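Local coordinates for protein hypothetical methylmalonyl-CoA decarboxylase alpha subunit (Sulfolobus tokodaii, PDB 1X0U) that is of uncharacterised function but belongs to the carboxyl transferase family, with crotonase-type folding, and assembles with five further copies of itself, at residues F352-D357 against L391-E396; V399-V404 against K506-Y511. All coordinates share one frame; numbering follows the deposited sequence.

Interaction 1: F352-D357 against L391-E396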
ATOM      1  N   PHE A 352       6.870 -18.079  23.283  1.00 14.52           N
ATOM      2  CA  PHE A 352       5.581 -17.655  23.819  1.00 13.83           C
ATOM      3  C   PHE A 352       5.267 -16.191  23.497  1.00 12.56           C
ATOM      4  O   PHE A 352       4.175 -15.880  23.022  1.00 11.95           O
ATOM      5  CB  PHE A 352       5.532 -17.834  25.342  1.00 12.75           C
ATOM      6  CG  PHE A 352       4.232 -17.374  25.966  1.00 11.02           C
ATOM      7  CD1 PHE A 352       3.071 -18.124  25.819  1.00 10.86           C
ATOM      8  CD2 PHE A 352       4.175 -16.204  26.720  1.00 13.34           C
ATOM      9  CE1 PHE A 352       1.869 -17.725  26.417  1.00  9.01           C
ATOM     10  CE2 PHE A 352       2.974 -15.793  27.327  1.00 12.01           C
ATOM     11  CZ  PHE A 352       1.822 -16.557  27.175  1.00 10.43           C
ATOM     12  N   ILE A 353       6.193 -15.275  23.749  1.00 13.48           N
ATOM     13  CA  ILE A 353       5.843 -13.891  23.459  1.00 16.78           C
ATOM     14  C   ILE A 353       5.603 -13.613  21.966  1.00 14.38           C
ATOM     15  O   ILE A 353       4.691 -12.857  21.611  1.00 13.82           O
ATOM     16  CB  ILE A 353       6.875 -12.875  24.038  1.00 20.31           C
ATOM     17  CG1 ILE A 353       8.182 -12.939  23.279  1.00 24.86           C
ATOM     18  CG2 ILE A 353       7.142 -13.183  25.537  1.00 19.40           C
ATOM     19  CD1 ILE A 353       9.250 -13.689  24.060  1.00 29.64           C
ATOM     20  N   ARG A 354       6.397 -14.236  21.096  1.00 11.63           N
ATOM     21  CA  ARG A 354       6.222 -14.040  19.660  1.00 10.70           C
ATOM     22  C   ARG A 354       4.822 -14.476  19.246  1.00 10.04           C
ATOM     23  O   ARG A 354       4.151 -13.773  18.476  1.00  9.62           O
ATOM     24  CB  ARG A 354       7.271 -14.819  18.874  1.00 11.77           C
ATOM     25  CG  ARG A 354       8.720 -14.413  19.193  1.00 12.02           C
ATOM     26  CD  ARG A 354       9.667 -14.922  18.120  1.00 12.83           C
ATOM     27  NE  ARG A 354       9.638 -14.088  16.924  1.00 12.66           N
ATOM     28  CZ  ARG A 354       9.627 -14.558  15.683  1.00 14.83           C
ATOM     29  NH1 ARG A 354       9.626 -15.866  15.473  1.00 16.10           N
ATOM     30  NH2 ARG A 354       9.664 -13.725  14.654  1.00 12.59           N
ATOM     31  N   PHE A 355       4.372 -15.623  19.766  1.00  9.15           N
ATOM     32  CA  PHE A 355       3.032 -16.107  19.441  1.00  9.07           C
ATOM     33  C   PHE A 355       1.981 -15.095  19.881  1.00  9.77           C
ATOM     34  O   PHE A 355       1.085 -14.748  19.106  1.00  9.90           O
ATOM     35  CB  PHE A 355       2.728 -17.454  20.112  1.00  6.98           C
ATOM     36  CG  PHE A 355       1.307 -17.912  19.912  1.00  8.39           C
ATOM     37  CD1 PHE A 355       0.951 -18.653  18.791  1.00  8.00           C
ATOM     38  CD2 PHE A 355       0.301 -17.499  20.786  1.00  7.22           C
ATOM     39  CE1 PHE A 355      -0.382 -18.962  18.542  1.00  6.97           C
ATOM     40  CE2 PHE A 355      -1.023 -17.801  20.542  1.00  7.58           C
ATOM     41  CZ  PHE A 355      -1.368 -18.537  19.409  1.00  9.03           C
ATOM     42  N   CYS A 356       2.072 -14.639  21.131  1.00  9.61           N
ATOM     43  CA  CYS A 356       1.117 -13.661  21.644  1.00  9.90           C
ATOM     44  C   CYS A 356       1.148 -12.427  20.758  1.00  9.94           C
ATOM     45  O   CYS A 356       0.098 -11.882  20.390  1.00  8.79           O
ATOM     46  CB  CYS A 356       1.453 -13.272  23.088  1.00 10.05           C
ATOM     47  SG  CYS A 356       1.142 -14.590  24.305  1.00 13.69           S
ATOM     48  N   ASP A 357       2.353 -11.990  20.400  1.00  9.16           N
ATOM     49  CA  ASP A 357       2.473 -10.812  19.548  1.00  8.99           C
ATOM     50  C   ASP A 357       1.793 -11.022  18.206  1.00 10.07           C
ATOM     51  O   ASP A 357       1.009 -10.182  17.761  1.00 10.57           O
ATOM     52  CB  ASP A 357       3.933 -10.444  19.300  1.00  8.08           C
ATOM     53  CG  ASP A 357       4.069  -9.164  18.485  1.00  9.88           C
ATOM     54  OD1 ASP A 357       3.524  -8.128  18.925  1.00 11.40           O
ATOM     55  OD2 ASP A 357       4.706  -9.187  17.407  1.00 10.48           O
ATOM     56  N   LEU A 391      15.166 -11.233  24.180  1.00 10.43           N
ATOM     57  CA  LEU A 391      15.428  -9.828  23.880  1.00 11.72           C
ATOM     58  C   LEU A 391      14.816  -9.466  22.522  1.00 11.82           C
ATOM     59  O   LEU A 391      14.147  -8.440  22.380  1.00 12.54           O
ATOM     60  CB  LEU A 391      16.936  -9.572  23.861  1.00 10.87           C
ATOM     61  CG  LEU A 391      17.692  -9.889  25.158  1.00 12.09           C
ATOM     62  CD1 LEU A 391      19.182  -9.756  24.944  1.00 10.02           C
ATOM     63  CD2 LEU A 391      17.229  -8.953  26.268  1.00 13.07           C
ATOM     64  N   TYR A 392      15.047 -10.335  21.541  1.00 10.92           N
ATOM     65  CA  TYR A 392      14.543 -10.155  20.197  1.00 10.15           C
ATOM     66  C   TYR A 392      13.023 -10.185  20.224  1.00 11.00           C
ATOM     67  O   TYR A 392      12.360  -9.281  19.729  1.00 10.96           O
ATOM     68  CB  TYR A 392      15.068 -11.275  19.288  1.00 11.32           C
ATOM     69  CG  TYR A 392      14.693 -11.126  17.822  1.00 10.92           C
ATOM     70  CD1 TYR A 392      13.364 -11.241  17.398  1.00 12.95           C
ATOM     71  CD2 TYR A 392      15.660 -10.833  16.869  1.00 11.20           C
ATOM     72  CE1 TYR A 392      13.011 -11.065  16.048  1.00 11.69           C
ATOM     73  CE2 TYR A 392      15.319 -10.653  15.527  1.00 12.54           C
ATOM     74  CZ  TYR A 392      13.996 -10.767  15.125  1.00 12.21           C
ATOM     75  OH  TYR A 392      13.666 -10.559  13.804  1.00 14.75           O
ATOM     76  N   ALA A 393      12.473 -11.231  20.827  1.00 10.49           N
ATOM     77  CA  ALA A 393      11.030 -11.384  20.891  1.00  8.78           C
ATOM     78  C   ALA A 393      10.281 -10.186  21.496  1.00  8.45           C
ATOM     79  O   ALA A 393       9.250  -9.767  20.967  1.00  8.21           O
ATOM     80  CB  ALA A 393      10.701 -12.659  21.630  1.00  7.99           C
ATOM     81  N   PHE A 394      10.773  -9.637  22.606  1.00  8.31           N
ATOM     82  CA  PHE A 394      10.110  -8.474  23.208  1.00  9.75           C
ATOM     83  C   PHE A 394      10.327  -7.232  22.340  1.00  8.78           C
ATOM     84  O   PHE A 394       9.392  -6.482  22.072  1.00  7.96           O
ATOM     85  CB  PHE A 394      10.640  -8.201  24.626  1.00 10.78           C
ATOM     86  CG  PHE A 394       9.848  -8.870  25.714  1.00 11.09           C
ATOM     87  CD1 PHE A 394      10.477  -9.672  26.656  1.00 10.99           C
ATOM     88  CD2 PHE A 394       8.475  -8.678  25.808  1.00 12.56           C
ATOM     89  CE1 PHE A 394       9.755 -10.267  27.674  1.00 13.55           C
ATOM     90  CE2 PHE A 394       7.738  -9.271  26.824  1.00 14.24           C
ATOM     91  CZ  PHE A 394       8.381 -10.068  27.762  1.00 12.78           C
ATOM     92  N   ALA A 395      11.566  -7.014  21.908  1.00 10.09           N
ATOM     93  CA  ALA A 395      11.870  -5.859  21.061  1.00 11.13           C
ATOM     94  C   ALA A 395      11.054  -5.895  19.771  1.00 12.02           C
ATOM     95  O   ALA A 395      10.735  -4.855  19.196  1.00 13.28           O
ATOM     96  CB  ALA A 395      13.358  -5.816  20.739  1.00 10.12           C
ATOM     97  N   GLU A 396      10.711  -7.098  19.321  1.00 12.95           N
ATOM     98  CA  GLU A 396       9.932  -7.281  18.098  1.00 12.13           C
ATOM     99  C   GLU A 396       8.447  -6.996  18.294  1.00 13.16           C
ATOM    100  O   GLU A 396       7.804  -6.351  17.469  1.00 12.55           O
ATOM    101  CB  GLU A 396      10.091  -8.722  17.609  1.00 13.85           C
ATOM    102  CG  GLU A 396       9.207  -9.107  16.425  1.00 12.03           C
ATOM    103  CD  GLU A 396       9.360 -10.571  16.067  1.00 12.73           C
ATOM    104  OE1 GLU A 396       9.844 -10.876  14.954  1.00 11.56           O
ATOM    105  OE2 GLU A 396       9.006 -11.420  16.913  1.00 11.98           O
TER
HETATM  106  O   HOH W   1       5.901  -7.373  15.696  1.00 17.84           O

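Interaction 2: V399-V404 against K506-Y511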
ATOM      1  N   VAL A 399       2.425  -5.592  20.429  1.00  9.81           N
ATOM      2  CA  VAL A 399       1.223  -5.617  21.265  1.00 10.64           C
ATOM      3  C   VAL A 399       1.551  -4.848  22.543  1.00 11.93           C
ATOM      4  O   VAL A 399       2.716  -4.566  22.830  1.00 11.78           O
ATOM      5  CB  VAL A 399       0.805  -7.067  21.723  1.00  9.72           C
ATOM      6  CG1 VAL A 399       0.380  -7.928  20.538  1.00  6.01           C
ATOM      7  CG2 VAL A 399       1.943  -7.714  22.498  1.00  8.88           C
ATOM      8  N   PRO A 400       0.525  -4.485  23.322  1.00 12.09           N
ATOM      9  CA  PRO A 400       0.804  -3.762  24.563  1.00 11.50           C
ATOM     10  C   PRO A 400       1.742  -4.579  25.454  1.00 11.94           C
ATOM     11  O   PRO A 400       1.623  -5.797  25.546  1.00 11.49           O
ATOM     12  CB  PRO A 400      -0.577  -3.604  25.177  1.00 12.40           C
ATOM     13  CG  PRO A 400      -1.434  -3.384  23.940  1.00 13.99           C
ATOM     14  CD  PRO A 400      -0.913  -4.461  23.003  1.00 11.30           C
ATOM     15  N   LYS A 401       2.681  -3.906  26.099  1.00 11.36           N
ATOM     16  CA  LYS A 401       3.616  -4.577  26.986  1.00 12.69           C
ATOM     17  C   LYS A 401       3.777  -3.792  28.286  1.00 12.02           C
ATOM     18  O   LYS A 401       4.103  -2.609  28.271  1.00 12.90           O
ATOM     19  CB  LYS A 401       4.968  -4.752  26.292  1.00 11.16           C
ATOM     20  CG  LYS A 401       4.936  -5.786  25.164  1.00 10.35           C
ATOM     21  CD  LYS A 401       6.239  -5.807  24.396  1.00  9.24           C
ATOM     22  CE  LYS A 401       6.470  -4.487  23.677  1.00  7.18           C
ATOM     23  NZ  LYS A 401       7.776  -4.503  22.997  1.00  7.01           N
ATOM     24  N   ILE A 402       3.519  -4.461  29.405  1.00 13.01           N
ATOM     25  CA  ILE A 402       3.638  -3.846  30.727  1.00 11.43           C
ATOM     26  C   ILE A 402       4.450  -4.756  31.627  1.00 11.07           C
ATOM     27  O   ILE A 402       4.226  -5.974  31.678  1.00  9.44           O
ATOM     28  CB  ILE A 402       2.255  -3.630  31.396  1.00 11.09           C
ATOM     29  CG1 ILE A 402       1.398  -2.696  30.552  1.00 11.50           C
ATOM     30  CG2 ILE A 402       2.437  -2.993  32.760  1.00 12.67           C
ATOM     31  CD1 ILE A 402      -0.028  -2.552  31.052  1.00  9.02           C
ATOM     32  N   THR A 403       5.402  -4.161  32.334  1.00 10.83           N
ATOM     33  CA  THR A 403       6.241  -4.913  33.245  1.00 10.69           C
ATOM     34  C   THR A 403       5.975  -4.498  34.690  1.00 12.33           C
ATOM     35  O   THR A 403       5.865  -3.307  35.004  1.00 10.61           O
ATOM     36  CB  THR A 403       7.740  -4.714  32.930  1.00 11.45           C
ATOM     37  OG1 THR A 403       8.033  -5.284  31.648  1.00 13.90           O
ATOM     38  CG2 THR A 403       8.612  -5.396  33.965  1.00  8.60           C
ATOM     39  N   VAL A 404       5.840  -5.500  35.555  1.00 11.47           N
ATOM     40  CA  VAL A 404       5.636  -5.269  36.970  1.00 11.03           C
ATOM     41  C   VAL A 404       6.742  -6.036  37.679  1.00 12.00           C
ATOM     42  O   VAL A 404       6.734  -7.271  37.727  1.00 11.08           O
ATOM     43  CB  VAL A 404       4.278  -5.785  37.476  1.00 11.09           C
ATOM     44  CG1 VAL A 404       4.191  -5.589  38.989  1.00 10.67           C
ATOM     45  CG2 VAL A 404       3.142  -5.048  36.802  1.00 13.30           C
ATOM     46  N   LYS A 506      -4.992  -0.766  24.445  1.00 20.43           N
ATOM     47  CA  LYS A 506      -5.710  -1.620  23.499  1.00 22.56           C
ATOM     48  C   LYS A 506      -5.645  -1.155  22.055  1.00 21.79           C
ATOM     49  O   LYS A 506      -5.589  -1.976  21.140  1.00 22.77           O
ATOM     50  CB  LYS A 506      -7.178  -1.790  23.920  1.00 25.59           C
ATOM     51  CG  LYS A 506      -7.961  -0.489  24.048  1.00 30.87           C
ATOM     52  CD  LYS A 506      -9.388  -0.738  24.556  1.00 33.55           C
ATOM     53  CE  LYS A 506     -10.086   0.572  24.925  1.00 35.18           C
ATOM     54  NZ  LYS A 506     -11.527   0.379  25.278  1.00 36.77           N
ATOM     55  N   THR A 507      -5.647   0.157  21.846  1.00 20.44           N
ATOM     56  CA  THR A 507      -5.591   0.699  20.490  1.00 19.91           C
ATOM     57  C   THR A 507      -4.175   1.053  20.050  1.00 19.95           C
ATOM     58  O   THR A 507      -3.990   1.837  19.130  1.00 20.08           O
ATOM     59  CB  THR A 507      -6.474   1.948  20.359  1.00 17.69           C
ATOM     60  OG1 THR A 507      -6.318   2.762  21.524  1.00 17.25           O
ATOM     61  CG2 THR A 507      -7.932   1.553  20.223  1.00 17.37           C
ATOM     62  N   LYS A 508      -3.184   0.460  20.712  1.00 20.34           N
ATOM     63  CA  LYS A 508      -1.777   0.699  20.405  1.00 21.07           C
ATOM     64  C   LYS A 508      -1.385   0.270  18.991  1.00 23.36           C
ATOM     65  O   LYS A 508      -1.724  -0.826  18.553  1.00 22.26           O
ATOM     66  CB  LYS A 508      -0.891  -0.054  21.399  1.00 17.62           C
ATOM     67  CG  LYS A 508       0.606   0.093  21.131  1.00 12.07           C
ATOM     68  CD  LYS A 508       1.431  -0.906  21.945  1.00 10.88           C
ATOM     69  CE  LYS A 508       2.912  -0.749  21.657  1.00  9.87           C
ATOM     70  NZ  LYS A 508       3.722  -1.731  22.396  1.00 10.49           N
ATOM     71  N   ARG A 509      -0.652   1.141  18.300  1.00 28.21           N
ATOM     72  CA  ARG A 509      -0.167   0.894  16.937  1.00 33.89           C
ATOM     73  C   ARG A 509       1.277   1.399  16.850  1.00 35.57           C
ATOM     74  O   ARG A 509       1.566   2.511  17.281  1.00 36.64           O
ATOM     75  CB  ARG A 509      -1.039   1.641  15.922  1.00 37.75           C
ATOM     76  CG  ARG A 509      -1.827   0.748  14.971  1.00 41.66           C
ATOM     77  CD  ARG A 509      -2.827  -0.136  15.710  1.00 45.71           C
ATOM     78  NE  ARG A 509      -3.564  -1.012  14.798  1.00 48.78           N
ATOM     79  CZ  ARG A 509      -4.525  -1.848  15.179  1.00 50.32           C
ATOM     80  NH1 ARG A 509      -4.867  -1.922  16.460  1.00 50.94           N
ATOM     81  NH2 ARG A 509      -5.144  -2.610  14.282  1.00 49.44           N
ATOM     82  N   GLU A 510       2.183   0.598  16.299  1.00 37.90           N
ATOM     83  CA  GLU A 510       3.583   1.012  16.211  1.00 41.06           C
ATOM     84  C   GLU A 510       4.255   0.669  14.878  1.00 43.02           C
ATOM     85  O   GLU A 510       3.829  -0.248  14.170  1.00 43.78           O
ATOM     86  CB  GLU A 510       4.374   0.379  17.356  1.00 42.75           C
ATOM     87  CG  GLU A 510       5.572   1.190  17.797  1.00 45.48           C
ATOM     88  CD  GLU A 510       6.409   0.474  18.834  1.00 48.34           C
ATOM     89  OE1 GLU A 510       5.843   0.026  19.858  1.00 47.62           O
ATOM     90  OE2 GLU A 510       7.638   0.363  18.626  1.00 50.72           O
ATOM     91  N   TYR A 511       5.317   1.405  14.553  1.00 43.82           N
ATOM     92  CA  TYR A 511       6.060   1.215  13.304  1.00 44.99           C
ATOM     93  C   TYR A 511       7.158   0.156  13.366  1.00 45.78           C
ATOM     94  O   TYR A 511       7.754  -0.093  14.417  1.00 47.03           O
ATOM     95  CB  TYR A 511       6.704   2.537  12.866  1.00 44.68           C
ATOM     96  CG  TYR A 511       7.565   2.417  11.616  1.00 45.72           C
ATOM     97  CD1 TYR A 511       6.988   2.336  10.344  1.00 45.89           C
ATOM     98  CD2 TYR A 511       8.960   2.342  11.708  1.00 46.09           C
ATOM     99  CE1 TYR A 511       7.776   2.182   9.198  1.00 45.21           C
ATOM    100  CE2 TYR A 511       9.756   2.186  10.567  1.00 45.95           C
ATOM    101  CZ  TYR A 511       9.156   2.107   9.317  1.00 46.06           C
ATOM    102  OH  TYR A 511       9.934   1.953   8.194  1.00 45.62           O
TER

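Interaction 1: F352-D357 against L391-E396
Ile353 and Arg354 meet Ala393, Phe394 and Glu396 where two nearly parallel helices, with axes 8.8 Å apart and crossing at 18°, pack side by side. Small residues let helices draw close, and here Ala393 plays that part: its CB faces the Ile353 branches, although their modelled separation is too short to trust. Ile353 carries CG2 beside its backbone N, and this methyl sits over one face of the Phe394 ring, 4.0 Å from CZ. One residue on, Arg354 lays its CG 3.6 Å from Ala393 CB, then bends at chi3 (79°) to bring its guanidinium side-on to Glu396. Arg354 NE donates to Glu396 OE2 at 2.7 Å, and Arg354 NH2 to Glu396 OE1 at 2.9 Å in an almost straight bond (175°). Both carboxylate oxygens use syn lone pairs, and the two planes are nearly coplanar, so this buried salt bridge fixes the rotation of both groups. A turn later, one water donates to both Asp357 OD2 and Glu396 O, at 2.8 Å each. His517 and Lys516 of a second subunit also hold the Asp357 carboxylate, which probably eases its proximity to Glu396. As in the crotonase-like fold, helices 343-358 and 383-396 lie side by side in one layer against the sheet: Ile353 rests on Val330 and Leu363, from strands 325-332 and 363-369, and Phe394 on Ser365 of the latter.

Interaction 2: V399-V404 against K506-Y511
Lys508 reaches past Pro400 to the carbonyl oxygen of Val399, a worked example of how a long aliphatic chain can deliver a charge into a buried site. Its CG is anti to the backbone N (chi1 178°) and every later torsion is also extended, giving a straight rod. Lys508 CB lies 4.2 Å from Pro400 CG, while Lys508 CD comes within 3.9 Å of Pro400 CA, so the methylenes run alongside the proline. At the tip, Lys508 NZ donates to Val399 O at 3.0 Å, approaching from above the carbonyl plane, with a C=O...N angle of 120°. The same ammonium forms a salt bridge with Asp425, whose OD2 also accepts the backbone N-H of Lys401; Glu510 OE1 adds a long, weaker ion pair, 3.7 Å from Lys508 NZ. Lys401 takes a different shape. Its chain is bent at chi3 (-65°), and its NZ bonds to the carbonyl oxygens of Phe394 and Ala397. The two lysines cross with Lys401 CE 4.1 Å from Lys508 NZ, yet each ammonium has its own acceptors, which probably offsets their mutual repulsion. Strand 401-406, which starts here and continues the fold's alternation of helix and strand, runs between strands 363-369 and 426-429; Pro400 and Ile402 pack on Leu505 of helix 494-505, and the segment that follows that helix bonds through Thr507 to Val125 of a third subunit.

From the N terminus, helix 343-358 comes first of the parts involved; the chain then passes through strand 363-369 and returns along helix 383-396, where interaction 1 closes a loop of 33 intervening residues. Interaction 2 opens three residues later and closes only after 101 more, beyond helix 494-505. The two contacts therefore lie in series, neither nested nor crossed, yet their centres are just 12 Å apart. The turn between helix 383-396 and strand 401-406 joins them, and Asp357 OD1 probably accepts the backbone N-H of Val399. Together they tie two helices and an inner strand of the second sheet to the chain's C-terminal portion, and both touch the second subunit.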